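Local coordinates for protein pectinesterase A (PDB 2NTP) that removes methyl esters from the galacturonate units of pectin, the first step in maceration and soft-rotting of plant tissue, at residues Ile37-Gly42 and Leu55-Glu60; Gly87-Thr92 and Gln129-Tyr134; Asn202-Leu207 and Lys237-Gly242; Val221-Arg226 and Val266-Ser271. One frame throughout, in Å; residues are numbered along the deposited sequence.

How the contacts relate
All four contacts join neighbouring strands of one right-handed parallel beta-helix. Along the chain, contacts 1 and 2 come one after the other, ahead of contacts 3 and 4. Contacts 1 and 4 both reach the same ten-strand parallel sheet, with centres about 28 Å apart. Contacts 2 and 3 lie on other sheets and reach the bound hexasaccharide through Q129 and Y206; their centres are about 21 Å apart. Contacts 3 and 4 alternate along the chain and touch: L241 CB is 3.8 Å from F267 CE1. Contacts 1 and 3 lie on opposite sides of the chain's centre, about 34 Å apart between centres, and contact 1 is away from the active site.

Contact 1: Ile37-Gly42 and Leu55-Glu60; sequences ILIKNG and LHLKGE
Strands 37-39 and 55-59 run parallel, 27° apart, with I37 level with L57, L38 with K58 and I39 with G59. I37 N donates to H56 O, K58 N to I37 O, I39 N to K58 O and E60 N to I39 O. The I37 N to H56 O bond is 2.8 Å and meets the carbonyl almost end-on.

I37, I39 and L57 share one face of the sheet. I37 CD1 reaches L55 CD1 at 3.8 Å and L57 CD2 at 3.9 Å; the I37 and L57 side chains run side by side. I39 crosses L57 obliquely, CD1 to CB.

Past the strands, E60 is fully extended and lays its carboxylate against N41. The amide and carboxylate planes are stacked, 3° apart, with N41 ND2 3.3 Å from E60 CD. N41 N donates to E60 OE1 at 2.8 Å, nearly straight (176°), from above the carboxylate plane. N41 OD1 bonds to S61 OG, and K40 NZ makes its salt bridge to D14. This is the ladder between successive turns of a parallel beta-helix, near its N-terminal end, where helix 21-26 packs on I37, I39 and L55, consistent with a cap.

Contact 2: Gly87-Thr92 and Gln129-Tyr134; sequences GSSTIT and QAVALY. With ADA (alpha-D-galactopyranuronic acid), chain C.
I91 O is the best-held polar atom, gripped by two donors. Y134 N comes nearly along the C=O axis at 2.9 Å. The hydroxyl S89 OG comes from its own segment at 2.7 Å, well above the carbonyl plane. S89 OG is anti to the backbone N (chi1 -167°), which carries it in beside Y134: it lies 3.3 Å from Y134 CB and 3.4 Å from V131 CG1.

S88 OG holds the other end. It accepts from V131 N at 3.0 Å in an almost straight bond (176°) and is also bonded to T85 O. Its chi1 of 76° places OG between the backbone N and the carbonyl carbon. Between these two points T90 N donates to V131 O from above the carbonyl plane, and I91 N donates to A132 O in the plane.

I91 pairs with L133 and T92 with Y134 as parallel bridges. These are adjacent strands of a short parallel sheet in the beta-helix, and the chain before 133-134 leads back to Q129 in the substrate cleft. I91 and L133 cross obliquely, CG2 to CD1 at 3.9 Å, on the face that meets I67 and I105. T92 and Y134 lie side by side on the other face, T92 CG2 against Y134 CD2. The Y134 ring also stacks on Y157.

Q129 binds substrate. Its chain is bent at chi2 and leads away from 87-92. Q129 NE2 lies 3.5 Å from O5 of one galacturonate (chain C) and hydrogen-bonds O2 of another. The Q129 side chain also touches T85 and D154, the proton donor.

Contact 3: Asn202-Leu207 and Lys237-Gly242; sequences NVSGYL and KSYGLG. With ADA (alpha-D-galactopyranuronic acid), chain B.
Two neighbouring strands of a parallel beta-helix sheet meet here at the wall of the pectin-binding cleft. G205 pairs with Y239 and Y206 with G240. G240 N donates to G205 O, and L207 N to G240 O. S238 O takes S204 N at 2.8 Å in the carbonyl plane, plus a weak bond from G205 N.

The Y239 ring lies against the backbone of 204-205. G205 N sits 3.7 Å above the ring plane, over its centre, and S204 C lies over the same face nearer the rim. S204 CB is 3.5 Å from Y239 CE1. G205 has no side chain, and the ring lies directly on its backbone, Y239 CE2 3.5 Å from G205 CA. L207 crosses Y239 at about a right angle, CD1 to CD2 at 4.0 Å. Y239 OH bonds to R193 O.

On the opposite face of the sheet, Y206 has its ring near G240 CA. Y206 OH hydrogen-bonds O3 of the galacturonate (chain B) at 2.8 Å; O3 lies at the ring edge, in plane. That sugar also bonds R195 NH2. Water 1 bridges N202 O and K237 O, weakly at N202.

Y206 touches D175, the nucleophile, and R243. The arrangement is that of a pectinesterase substrate cleft, with the beta-helix strand carrying a sugar-binding tyrosine beside the catalytic aspartate.

Contact 4: Val221-Arg226 and Val266-Ser271; sequences VITNSR and VFLNTS
I222 and F267 lie side by side and point the same way, with I222 CD1 over one face of the F267 ring. This CH-pi contact is 4.3 Å from CD1 to the ring centroid, 22° off the normal. I222 CB also comes within 3.7 Å of F267 CD2.

On the other face of the sheet, L268 CD1 touches two methyls, T223 CG2 at 3.7 Å and V221 CG1 at 3.8 Å. T223 runs alongside L268, while V221 crosses it obliquely.

Backbone bonds fix this register. I222 N donates to V266 O almost straight (179°), and L268 N returns to I222 O.

N224 and N269 come next, at the bend. Both have positive phi, and their side chains run side by side with amide planes 10° apart. N224 ND2 lies 3.4 Å from N269 CB and donates to water 2, which also bonds N269 O. Water 3 joins S225 O to N269 O.

L268 O is gripped twice, by N224 N along its axis and by T270 OG1 from above its plane. T270 OG1 accepts in turn from S225 N at 3.3 Å. Beyond the bend S271 N donates to S225 O, so pairing resumes with R226 opposite S271. R226 NE forms a salt bridge with D189. N186, N224 and N269 follow one another in successive turns, consistent with the asparagine ladder of parallel beta-helices: N224 OD1 bonds N186 ND2 directly, while water 2 makes the link to N269.

Contact 1: Ile37-Gly42 and Leu55-Glu60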
loop_
_atom_site.group_PDB
_atom_site.type_symbol
_atom_site.label_atom_id
_atom_site.label_comp_id
_atom_site.label_asym_id
_atom_site.label_seq_id
_atom_site.Cartn_x
_atom_site.Cartn_y
_atom_site.Cartn_z
ATOM N N ILE A 37 -13.528 14.600 -10.360
ATOM C CA ILE A 37 -14.737 14.314 -9.593
ATOM C C ILE A 37 -14.588 14.766 -8.142
ATOM O O ILE A 37 -13.644 14.367 -7.448
ATOM C CB ILE A 37 -15.089 12.804 -9.644
ATOM C CG1 ILE A 37 -15.234 12.344 -11.096
ATOM C CG2 ILE A 37 -16.367 12.516 -8.837
ATOM C CD1 ILE A 37 -15.244 10.828 -11.287
ATOM N N LEU A 38 -15.514 15.611 -7.694
ATOM C CA LEU A 38 -15.571 16.000 -6.293
ATOM C C LEU A 38 -16.447 15.000 -5.560
ATOM O O LEU A 38 -17.556 14.687 -6.007
ATOM C CB LEU A 38 -16.119 17.423 -6.119
ATOM C CG LEU A 38 -16.306 17.950 -4.687
ATOM C CD1 LEU A 38 -14.977 18.134 -3.948
ATOM C CD2 LEU A 38 -17.098 19.262 -4.692
ATOM N N ILE A 39 -15.933 14.481 -4.451
ATOM C CA ILE A 39 -16.684 13.554 -3.612
ATOM C C ILE A 39 -16.967 14.214 -2.261
ATOM O O ILE A 39 -16.060 14.404 -1.453
ATOM C CB ILE A 39 -15.917 12.215 -3.420
ATOM C CG1 ILE A 39 -15.588 11.577 -4.777
ATOM C CG2 ILE A 39 -16.723 11.253 -2.553
ATOM C CD1 ILE A 39 -14.532 10.464 -4.713
ATOM N N LYS A 40 -18.228 14.576 -2.023
ATOM C CA LYS A 40 -18.619 15.189 -0.749
ATOM C C LYS A 40 -18.552 14.180 0.397
ATOM O O LYS A 40 -18.629 12.968 0.160
ATOM C CB LYS A 40 -20.026 15.800 -0.846
ATOM C CG LYS A 40 -20.146 16.958 -1.828
ATOM C CD LYS A 40 -19.580 18.251 -1.242
ATOM C CE LYS A 40 -20.062 19.476 -2.008
ATOM N NZ LYS A 40 -21.500 19.774 -1.735
ATOM N N ASN A 41 -18.403 14.687 1.622
ATOM C CA ASN A 41 -18.294 13.861 2.828
ATOM C C ASN A 41 -19.352 12.767 2.907
ATOM O O ASN A 41 -20.528 12.996 2.601
ATOM C CB ASN A 41 -18.348 14.722 4.097
ATOM C CG ASN A 41 -17.067 15.509 4.333
ATOM O OD1 ASN A 41 -15.983 15.096 3.926
ATOM N ND2 ASN A 41 -17.191 16.647 5.005
ATOM N N GLY A 42 -18.914 11.583 3.307
ATOM C CA GLY A 42 -19.787 10.421 3.420
ATOM C C GLY A 42 -18.961 9.159 3.297
ATOM O O GLY A 42 -17.809 9.207 2.865
ATOM N N LEU A 55 -7.898 10.417 -14.894
ATOM C CA LEU A 55 -9.031 10.546 -13.976
ATOM C C LEU A 55 -8.535 10.996 -12.614
ATOM O O LEU A 55 -7.482 10.537 -12.154
ATOM C CB LEU A 55 -9.795 9.224 -13.846
ATOM C CG LEU A 55 -10.923 9.220 -12.804
ATOM C CD1 LEU A 55 -12.116 10.057 -13.273
ATOM C CD2 LEU A 55 -11.343 7.811 -12.457
ATOM N N HIS A 56 -9.296 11.890 -11.984
ATOM C CA HIS A 56 -8.891 12.542 -10.732
ATOM C C HIS A 56 -10.052 12.648 -9.751
ATOM O O HIS A 56 -11.123 13.161 -10.088
ATOM C CB HIS A 56 -8.290 13.917 -11.028
ATOM C CG HIS A 56 -7.256 13.887 -12.109
ATOM N ND1 HIS A 56 -5.929 13.609 -11.862
ATOM C CD2 HIS A 56 -7.366 14.040 -13.450
ATOM C CE1 HIS A 56 -5.261 13.622 -12.998
ATOM N NE2 HIS A 56 -6.112 13.865 -13.980
ATOM N N LEU A 57 -9.829 12.135 -8.543
ATOM C CA LEU A 57 -10.820 12.186 -7.473
ATOM C C LEU A 57 -10.351 13.158 -6.406
ATOM O O LEU A 57 -9.182 13.140 -6.027
ATOM C CB LEU A 57 -11.037 10.796 -6.857
ATOM C CG LEU A 57 -11.370 9.622 -7.789
ATOM C CD1 LEU A 57 -11.514 8.325 -7.001
ATOM C CD2 LEU A 57 -12.650 9.901 -8.594
ATOM N N LYS A 58 -11.263 14.012 -5.947
ATOM C CA LYS A 58 -10.991 14.947 -4.860
ATOM C C LYS A 58 -12.101 14.856 -3.821
ATOM O O LYS A 58 -13.251 15.185 -4.112
ATOM C CB LYS A 58 -10.877 16.386 -5.388
ATOM C CG LYS A 58 -10.432 17.396 -4.338
ATOM C CD LYS A 58 -10.295 18.795 -4.927
ATOM C CE LYS A 58 -9.919 19.813 -3.856
ATOM N NZ LYS A 58 -9.610 21.154 -4.446
ATOM N N GLY A 59 -11.754 14.400 -2.621
ATOM C CA GLY A 59 -12.704 14.321 -1.523
ATOM C C GLY A 59 -12.842 15.660 -0.826
ATOM O O GLY A 59 -11.932 16.492 -0.878
ATOM N N GLU A 60 -13.992 15.864 -0.185
ATOM C CA GLU A 60 -14.262 17.085 0.579
ATOM C C GLU A 60 -13.278 17.258 1.740
ATOM O O GLU A 60 -12.856 18.377 2.046
ATOM C CB GLU A 60 -15.712 17.087 1.083
ATOM C CG GLU A 60 -16.089 18.310 1.929
ATOM C CD GLU A 60 -17.576 18.402 2.246
ATOM O OE1 GLU A 60 -18.357 17.523 1.813
ATOM O OE2 GLU A 60 -17.961 19.374 2.936
#

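Contact 2: Gly87-Thr92 and Gln129-Tyr134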
loop_
_atom_site.group_PDB
_atom_site.type_symbol
_atom_site.label_atom_id
_atom_site.label_comp_id
_atom_site.label_asym_id
_atom_site.label_seq_id
_atom_site.Cartn_x
_atom_site.Cartn_y
_atom_site.Cartn_z
ATOM N N GLY A 87 -7.427 -9.438 -6.196
ATOM C CA GLY A 87 -8.884 -9.347 -6.283
ATOM C C GLY A 87 -9.598 -8.748 -5.086
ATOM O O GLY A 87 -10.763 -8.368 -5.191
ATOM N N SER A 88 -8.905 -8.653 -3.952
ATOM C CA SER A 88 -9.508 -8.161 -2.709
ATOM C C SER A 88 -9.563 -6.636 -2.613
ATOM O O SER A 88 -10.186 -6.092 -1.695
ATOM C CB SER A 88 -8.734 -8.698 -1.499
ATOM O OG SER A 88 -7.508 -7.998 -1.325
ATOM N N SER A 89 -8.899 -5.953 -3.545
ATOM C CA SER A 89 -8.672 -4.517 -3.415
ATOM C C SER A 89 -9.955 -3.697 -3.461
ATOM O O SER A 89 -10.820 -3.936 -4.300
ATOM C CB SER A 89 -7.703 -4.018 -4.485
ATOM O OG SER A 89 -7.272 -2.708 -4.146
ATOM N N THR A 90 -10.060 -2.716 -2.564
ATOM C CA THR A 90 -11.201 -1.799 -2.584
ATOM C C THR A 90 -11.126 -0.920 -3.832
ATOM O O THR A 90 -12.122 -0.750 -4.537
ATOM C CB THR A 90 -11.276 -0.950 -1.298
ATOM O OG1 THR A 90 -11.471 -1.821 -0.176
ATOM C CG2 THR A 90 -12.440 0.058 -1.357
ATOM N N ILE A 91 -9.942 -0.370 -4.099
ATOM C CA ILE A 91 -9.715 0.430 -5.302
ATOM C C ILE A 91 -8.539 -0.142 -6.086
ATOM O O ILE A 91 -7.473 -0.401 -5.525
ATOM C CB ILE A 91 -9.487 1.929 -4.968
ATOM C CG1 ILE A 91 -10.763 2.533 -4.366
ATOM C CG2 ILE A 91 -9.047 2.714 -6.222
ATOM C CD1 ILE A 91 -10.675 4.026 -4.059
ATOM N N THR A 92 -8.762 -0.352 -7.380
ATOM C CA THR A 92 -7.737 -0.859 -8.286
ATOM C C THR A 92 -7.455 0.207 -9.345
ATOM O O THR A 92 -8.373 0.641 -10.039
ATOM C CB THR A 92 -8.201 -2.174 -8.952
ATOM O OG1 THR A 92 -8.437 -3.170 -7.942
ATOM C CG2 THR A 92 -7.158 -2.682 -9.929
ATOM N N GLN A 129 -5.104 -11.542 3.639
ATOM C CA GLN A 129 -4.750 -10.306 2.946
ATOM C C GLN A 129 -6.023 -9.589 2.511
ATOM O O GLN A 129 -6.995 -10.218 2.097
ATOM C CB GLN A 129 -3.771 -10.523 1.782
ATOM C CG GLN A 129 -3.915 -11.786 0.972
ATOM C CD GLN A 129 -3.426 -13.043 1.675
ATOM O OE1 GLN A 129 -4.227 -13.819 2.127
ATOM N NE2 GLN A 129 -2.109 -13.248 1.747
ATOM N N ALA A 130 -6.027 -8.268 2.649
ATOM C CA ALA A 130 -7.201 -7.472 2.320
ATOM C C ALA A 130 -6.742 -6.074 1.914
ATOM O O ALA A 130 -6.547 -5.184 2.749
ATOM C CB ALA A 130 -8.177 -7.432 3.499
ATOM N N VAL A 131 -6.564 -5.911 0.609
ATOM C CA VAL A 131 -5.958 -4.714 0.030
ATOM C C VAL A 131 -6.923 -3.525 0.012
ATOM O O VAL A 131 -8.077 -3.668 -0.380
ATOM C CB VAL A 131 -5.454 -5.016 -1.401
ATOM C CG1 VAL A 131 -4.824 -3.775 -2.032
ATOM C CG2 VAL A 131 -4.457 -6.174 -1.396
ATOM N N ALA A 132 -6.441 -2.354 0.432
ATOM C CA ALA A 132 -7.222 -1.120 0.322
ATOM C C ALA A 132 -7.049 -0.502 -1.065
ATOM O O ALA A 132 -8.029 -0.175 -1.736
ATOM C CB ALA A 132 -6.822 -0.115 1.418
ATOM N N LEU A 133 -5.795 -0.375 -1.491
ATOM C CA LEU A 133 -5.447 0.243 -2.765
ATOM C C LEU A 133 -4.423 -0.593 -3.513
ATOM O O LEU A 133 -3.398 -0.990 -2.946
ATOM C CB LEU A 133 -4.895 1.650 -2.517
ATOM C CG LEU A 133 -4.350 2.456 -3.696
ATOM C CD1 LEU A 133 -5.456 2.762 -4.710
ATOM C CD2 LEU A 133 -3.718 3.746 -3.156
ATOM N N TYR A 134 -4.701 -0.841 -4.789
ATOM C CA TYR A 134 -3.835 -1.633 -5.649
ATOM C C TYR A 134 -3.540 -0.801 -6.885
ATOM O O TYR A 134 -4.455 -0.417 -7.605
ATOM C CB TYR A 134 -4.541 -2.942 -6.024
ATOM C CG TYR A 134 -3.838 -3.873 -7.005
ATOM C CD1 TYR A 134 -2.448 -3.902 -7.129
ATOM C CD2 TYR A 134 -4.584 -4.767 -7.781
ATOM C CE1 TYR A 134 -1.824 -4.781 -8.020
ATOM C CE2 TYR A 134 -3.971 -5.642 -8.658
ATOM C CZ TYR A 134 -2.600 -5.644 -8.777
ATOM O OH TYR A 134 -2.005 -6.523 -9.662
HETATM C C1 ADA C . 1.329 -14.651 3.604
HETATM C C2 ADA C . 1.912 -15.459 2.448
HETATM C C3 ADA C . 3.108 -14.718 1.847
HETATM C C4 ADA C . 2.709 -13.287 1.474
HETATM C C5 ADA C . 2.167 -12.578 2.717
HETATM C C6 ADA C . 1.736 -11.156 2.464
HETATM O O2 ADA C . 2.301 -16.751 2.930
HETATM O O3 ADA C . 3.596 -15.429 0.701
HETATM O O4 ADA C . 1.671 -13.327 0.487
HETATM O O5 ADA C . 1.029 -13.315 3.191
HETATM O O6B ADA C . 2.461 -10.370 1.802
HETATM O O6A ADA C . 0.643 -10.811 2.956
#

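Contact 3: Asn202-Leu207 and Lys237-Gly242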
loop_
_atom_site.group_PDB
_atom_site.type_symbol
_atom_site.label_atom_id
_atom_site.label_comp_id
_atom_site.label_asym_id
_atom_site.label_seq_id
_atom_site.Cartn_x
_atom_site.Cartn_y
_atom_site.Cartn_z
ATOM N N ASN A 202 6.707 -12.463 19.855
ATOM C CA ASN A 202 6.625 -12.759 18.426
ATOM C C ASN A 202 6.407 -11.484 17.609
ATOM O O ASN A 202 6.049 -10.446 18.160
ATOM C CB ASN A 202 5.522 -13.784 18.140
ATOM C CG ASN A 202 5.870 -15.182 18.639
ATOM O OD1 ASN A 202 7.033 -15.492 18.910
ATOM N ND2 ASN A 202 4.859 -16.032 18.753
ATOM N N VAL A 203 6.633 -11.570 16.300
ATOM C CA VAL A 203 6.544 -10.400 15.420
ATOM C C VAL A 203 5.087 -10.056 15.087
ATOM O O VAL A 203 4.311 -10.933 14.701
ATOM C CB VAL A 203 7.375 -10.607 14.126
ATOM C CG1 VAL A 203 7.196 -9.438 13.155
ATOM C CG2 VAL A 203 8.847 -10.777 14.471
ATOM N N SER A 204 4.736 -8.777 15.237
ATOM C CA SER A 204 3.398 -8.284 14.899
ATOM C C SER A 204 3.231 -7.943 13.417
ATOM O O SER A 204 2.140 -8.084 12.871
ATOM C CB SER A 204 3.027 -7.071 15.762
ATOM O OG SER A 204 2.580 -7.471 17.048
ATOM N N GLY A 205 4.297 -7.479 12.767
ATOM C CA GLY A 205 4.200 -7.187 11.336
ATOM C C GLY A 205 5.442 -6.623 10.692
ATOM O O GLY A 205 6.518 -6.613 11.295
ATOM N N TYR A 206 5.277 -6.170 9.450
ATOM C CA TYR A 206 6.368 -5.640 8.625
ATOM C C TYR A 206 5.790 -4.500 7.803
ATOM O O TYR A 206 4.753 -4.655 7.149
ATOM C CB TYR A 206 6.941 -6.724 7.691
ATOM C CG TYR A 206 7.089 -8.073 8.363
ATOM C CD1 TYR A 206 6.029 -8.980 8.374
ATOM C CD2 TYR A 206 8.269 -8.426 9.023
ATOM C CE1 TYR A 206 6.139 -10.209 9.013
ATOM C CE2 TYR A 206 8.390 -9.666 9.670
ATOM C CZ TYR A 206 7.313 -10.548 9.648
ATOM O OH TYR A 206 7.387 -11.770 10.277
ATOM N N LEU A 207 6.451 -3.351 7.837
ATOM C CA LEU A 207 5.957 -2.179 7.110
ATOM C C LEU A 207 5.943 -2.435 5.612
ATOM O O LEU A 207 4.988 -2.086 4.922
ATOM C CB LEU A 207 6.821 -0.948 7.391
ATOM C CG LEU A 207 6.479 -0.097 8.615
ATOM C CD1 LEU A 207 6.637 -0.864 9.912
ATOM C CD2 LEU A 207 7.349 1.149 8.621
ATOM N N LYS A 237 10.004 -3.421 19.632
ATOM C CA LYS A 237 10.673 -4.435 18.799
ATOM C C LYS A 237 9.725 -5.517 18.267
ATOM O O LYS A 237 10.058 -6.707 18.266
ATOM C CB LYS A 237 11.867 -5.045 19.550
ATOM C CG LYS A 237 12.925 -4.015 19.904
ATOM C CD LYS A 237 14.186 -4.656 20.463
ATOM C CE LYS A 237 15.186 -3.593 20.897
ATOM N NZ LYS A 237 15.678 -2.746 19.767
ATOM N N SER A 238 8.551 -5.082 17.811
ATOM C CA SER A 238 7.504 -5.981 17.304
ATOM C C SER A 238 7.320 -5.892 15.789
ATOM O O SER A 238 6.671 -6.753 15.194
ATOM C CB SER A 238 6.163 -5.697 17.997
ATOM O OG SER A 238 5.754 -4.359 17.780
ATOM N N TYR A 239 7.891 -4.853 15.176
ATOM C CA TYR A 239 7.713 -4.588 13.741
ATOM C C TYR A 239 9.012 -4.513 12.948
ATOM O O TYR A 239 9.971 -3.860 13.362
ATOM C CB TYR A 239 6.919 -3.296 13.535
ATOM C CG TYR A 239 5.432 -3.523 13.433
ATOM C CD1 TYR A 239 4.641 -3.651 14.579
ATOM C CD2 TYR A 239 4.814 -3.629 12.188
ATOM C CE1 TYR A 239 3.274 -3.867 14.483
ATOM C CE2 TYR A 239 3.452 -3.847 12.083
ATOM C CZ TYR A 239 2.687 -3.970 13.231
ATOM O OH TYR A 239 1.338 -4.189 13.116
ATOM N N GLY A 240 9.035 -5.184 11.802
ATOM C CA GLY A 240 10.153 -5.061 10.878
ATOM C C GLY A 240 9.929 -3.929 9.895
ATOM O O GLY A 240 8.790 -3.637 9.512
ATOM N N LEU A 241 11.022 -3.293 9.483
ATOM C CA LEU A 241 10.967 -2.262 8.446
ATOM C C LEU A 241 10.617 -2.857 7.089
ATOM O O LEU A 241 9.990 -2.201 6.258
ATOM C CB LEU A 241 12.301 -1.521 8.349
ATOM C CG LEU A 241 12.691 -0.617 9.521
ATOM C CD1 LEU A 241 14.116 -0.136 9.346
ATOM C CD2 LEU A 241 11.725 0.557 9.651
ATOM N N GLY A 242 11.017 -4.105 6.880
ATOM C CA GLY A 242 10.771 -4.774 5.613
ATOM C C GLY A 242 11.254 -6.208 5.644
ATOM O O GLY A 242 12.114 -6.565 6.449
HETATM C C1 ADA B . 4.367 -17.326 11.218
HETATM C C2 ADA B . 5.212 -16.380 10.354
HETATM C C3 ADA B . 4.972 -14.924 10.756
HETATM C C4 ADA B . 3.480 -14.594 10.703
HETATM C C5 ADA B . 2.663 -15.598 11.531
HETATM C C6 ADA B . 1.187 -15.348 11.358
HETATM O O1 ADA B . 4.838 -17.337 12.576
HETATM O O2 ADA B . 6.605 -16.704 10.464
HETATM O O3 ADA B . 5.702 -14.035 9.900
HETATM O O4 ADA B . 3.030 -14.560 9.338
HETATM O O5 ADA B . 2.975 -16.958 11.169
HETATM O O6B ADA B . 0.567 -15.973 10.466
HETATM O O6A ADA B . 0.629 -14.516 12.111
HETATM O O HOH W 1 9.030 -9.607 18.718
#

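Contact 4: Val221-Arg226 and Val266-Ser271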
loop_
_atom_site.group_PDB
_atom_site.type_symbol
_atom_site.label_atom_id
_atom_site.label_comp_id
_atom_site.label_asym_id
_atom_site.label_seq_id
_atom_site.Cartn_x
_atom_site.Cartn_y
_atom_site.Cartn_z
ATOM N N VAL A 221 10.481 3.868 -1.618
ATOM C CA VAL A 221 11.338 4.928 -1.087
ATOM C C VAL A 221 10.505 5.804 -0.160
ATOM O O VAL A 221 9.522 6.422 -0.587
ATOM C CB VAL A 221 11.997 5.759 -2.221
ATOM C CG1 VAL A 221 12.934 6.828 -1.643
ATOM C CG2 VAL A 221 12.763 4.842 -3.193
ATOM N N ILE A 222 10.888 5.833 1.114
ATOM C CA ILE A 222 10.124 6.551 2.138
ATOM C C ILE A 222 10.955 7.722 2.666
ATOM O O ILE A 222 12.040 7.516 3.214
ATOM C CB ILE A 222 9.691 5.606 3.299
ATOM C CG1 ILE A 222 8.716 4.535 2.799
ATOM C CG2 ILE A 222 9.021 6.391 4.430
ATOM C CD1 ILE A 222 9.361 3.197 2.489
ATOM N N THR A 223 10.447 8.940 2.490
ATOM C CA THR A 223 11.208 10.150 2.834
ATOM C C THR A 223 10.435 11.075 3.771
ATOM O O THR A 223 9.222 11.246 3.623
ATOM C CB THR A 223 11.632 10.964 1.566
ATOM O OG1 THR A 223 10.472 11.475 0.894
ATOM C CG2 THR A 223 12.433 10.108 0.600
ATOM N N ASN A 224 11.149 11.673 4.724
ATOM C CA ASN A 224 10.587 12.724 5.582
ATOM C C ASN A 224 9.270 12.297 6.222
ATOM O O ASN A 224 8.316 13.076 6.304
ATOM C CB ASN A 224 10.400 14.020 4.781
ATOM C CG ASN A 224 11.644 14.413 3.993
ATOM O OD1 ASN A 224 11.583 14.629 2.775
ATOM N ND2 ASN A 224 12.775 14.506 4.677
ATOM N N SER A 225 9.228 11.051 6.682
ATOM C CA SER A 225 7.997 10.465 7.180
ATOM C C SER A 225 8.093 10.093 8.654
ATOM O O SER A 225 9.099 10.362 9.314
ATOM C CB SER A 225 7.623 9.248 6.326
ATOM O OG SER A 225 7.196 9.671 5.042
ATOM N N ARG A 226 7.030 9.484 9.166
ATOM C CA ARG A 226 6.951 9.101 10.560
ATOM C C ARG A 226 6.442 7.673 10.623
ATOM O O ARG A 226 5.352 7.375 10.135
ATOM C CB ARG A 226 6.019 10.048 11.330
ATOM C CG ARG A 226 6.576 11.477 11.463
ATOM C CD ARG A 226 5.488 12.523 11.697
ATOM N NE ARG A 226 4.536 12.591 10.583
ATOM C CZ ARG A 226 4.763 13.172 9.403
ATOM N NH1 ARG A 226 5.924 13.760 9.137
ATOM N NH2 ARG A 226 3.815 13.157 8.476
ATOM N N VAL A 266 14.011 1.849 0.978
ATOM C CA VAL A 266 14.944 2.839 1.513
ATOM C C VAL A 266 14.181 3.877 2.329
ATOM O O VAL A 266 13.195 4.450 1.849
ATOM C CB VAL A 266 15.761 3.526 0.394
ATOM C CG1 VAL A 266 16.751 4.517 0.994
ATOM C CG2 VAL A 266 16.502 2.486 -0.446
ATOM N N PHE A 267 14.631 4.085 3.567
ATOM C CA PHE A 267 14.096 5.123 4.448
ATOM C C PHE A 267 15.096 6.262 4.525
ATOM O O PHE A 267 16.266 6.038 4.837
ATOM C CB PHE A 267 13.857 4.584 5.861
ATOM C CG PHE A 267 12.714 3.617 5.963
ATOM C CD1 PHE A 267 12.924 2.249 5.794
ATOM C CD2 PHE A 267 11.422 4.066 6.245
ATOM C CE1 PHE A 267 11.867 1.349 5.890
ATOM C CE2 PHE A 267 10.360 3.171 6.343
ATOM C CZ PHE A 267 10.585 1.809 6.165
ATOM N N LEU A 268 14.632 7.480 4.255
ATOM C CA LEU A 268 15.473 8.669 4.415
ATOM C C LEU A 268 14.810 9.708 5.307
ATOM O O LEU A 268 13.634 10.027 5.122
ATOM C CB LEU A 268 15.831 9.292 3.064
ATOM C CG LEU A 268 16.498 8.394 2.020
ATOM C CD1 LEU A 268 15.460 7.948 0.998
ATOM C CD2 LEU A 268 17.640 9.129 1.339
ATOM N N ASN A 269 15.571 10.226 6.273
ATOM C CA ASN A 269 15.103 11.300 7.163
ATOM C C ASN A 269 13.729 11.004 7.777
ATOM O O ASN A 269 12.835 11.861 7.798
ATOM C CB ASN A 269 15.088 12.639 6.409
ATOM C CG ASN A 269 16.461 13.019 5.864
ATOM O OD1 ASN A 269 16.662 13.106 4.647
ATOM N ND2 ASN A 269 17.412 13.242 6.765
ATOM N N THR A 270 13.577 9.785 8.286
ATOM C CA THR A 270 12.292 9.304 8.779
ATOM C C THR A 270 12.359 8.957 10.268
ATOM O O THR A 270 13.313 8.326 10.718
ATOM C CB THR A 270 11.801 8.116 7.910
ATOM O OG1 THR A 270 11.391 8.624 6.638
ATOM C CG2 THR A 270 10.623 7.383 8.550
ATOM N N SER A 271 11.355 9.391 11.026
ATOM C CA SER A 271 11.287 9.065 12.449
ATOM C C SER A 271 10.737 7.657 12.643
ATOM O O SER A 271 9.903 7.193 11.867
ATOM C CB SER A 271 10.448 10.078 13.227
ATOM O OG SER A 271 9.090 10.027 12.860
HETATM O O HOH W 2 12.620 14.907 7.702
HETATM O O HOH W 3 10.579 12.776 9.286
#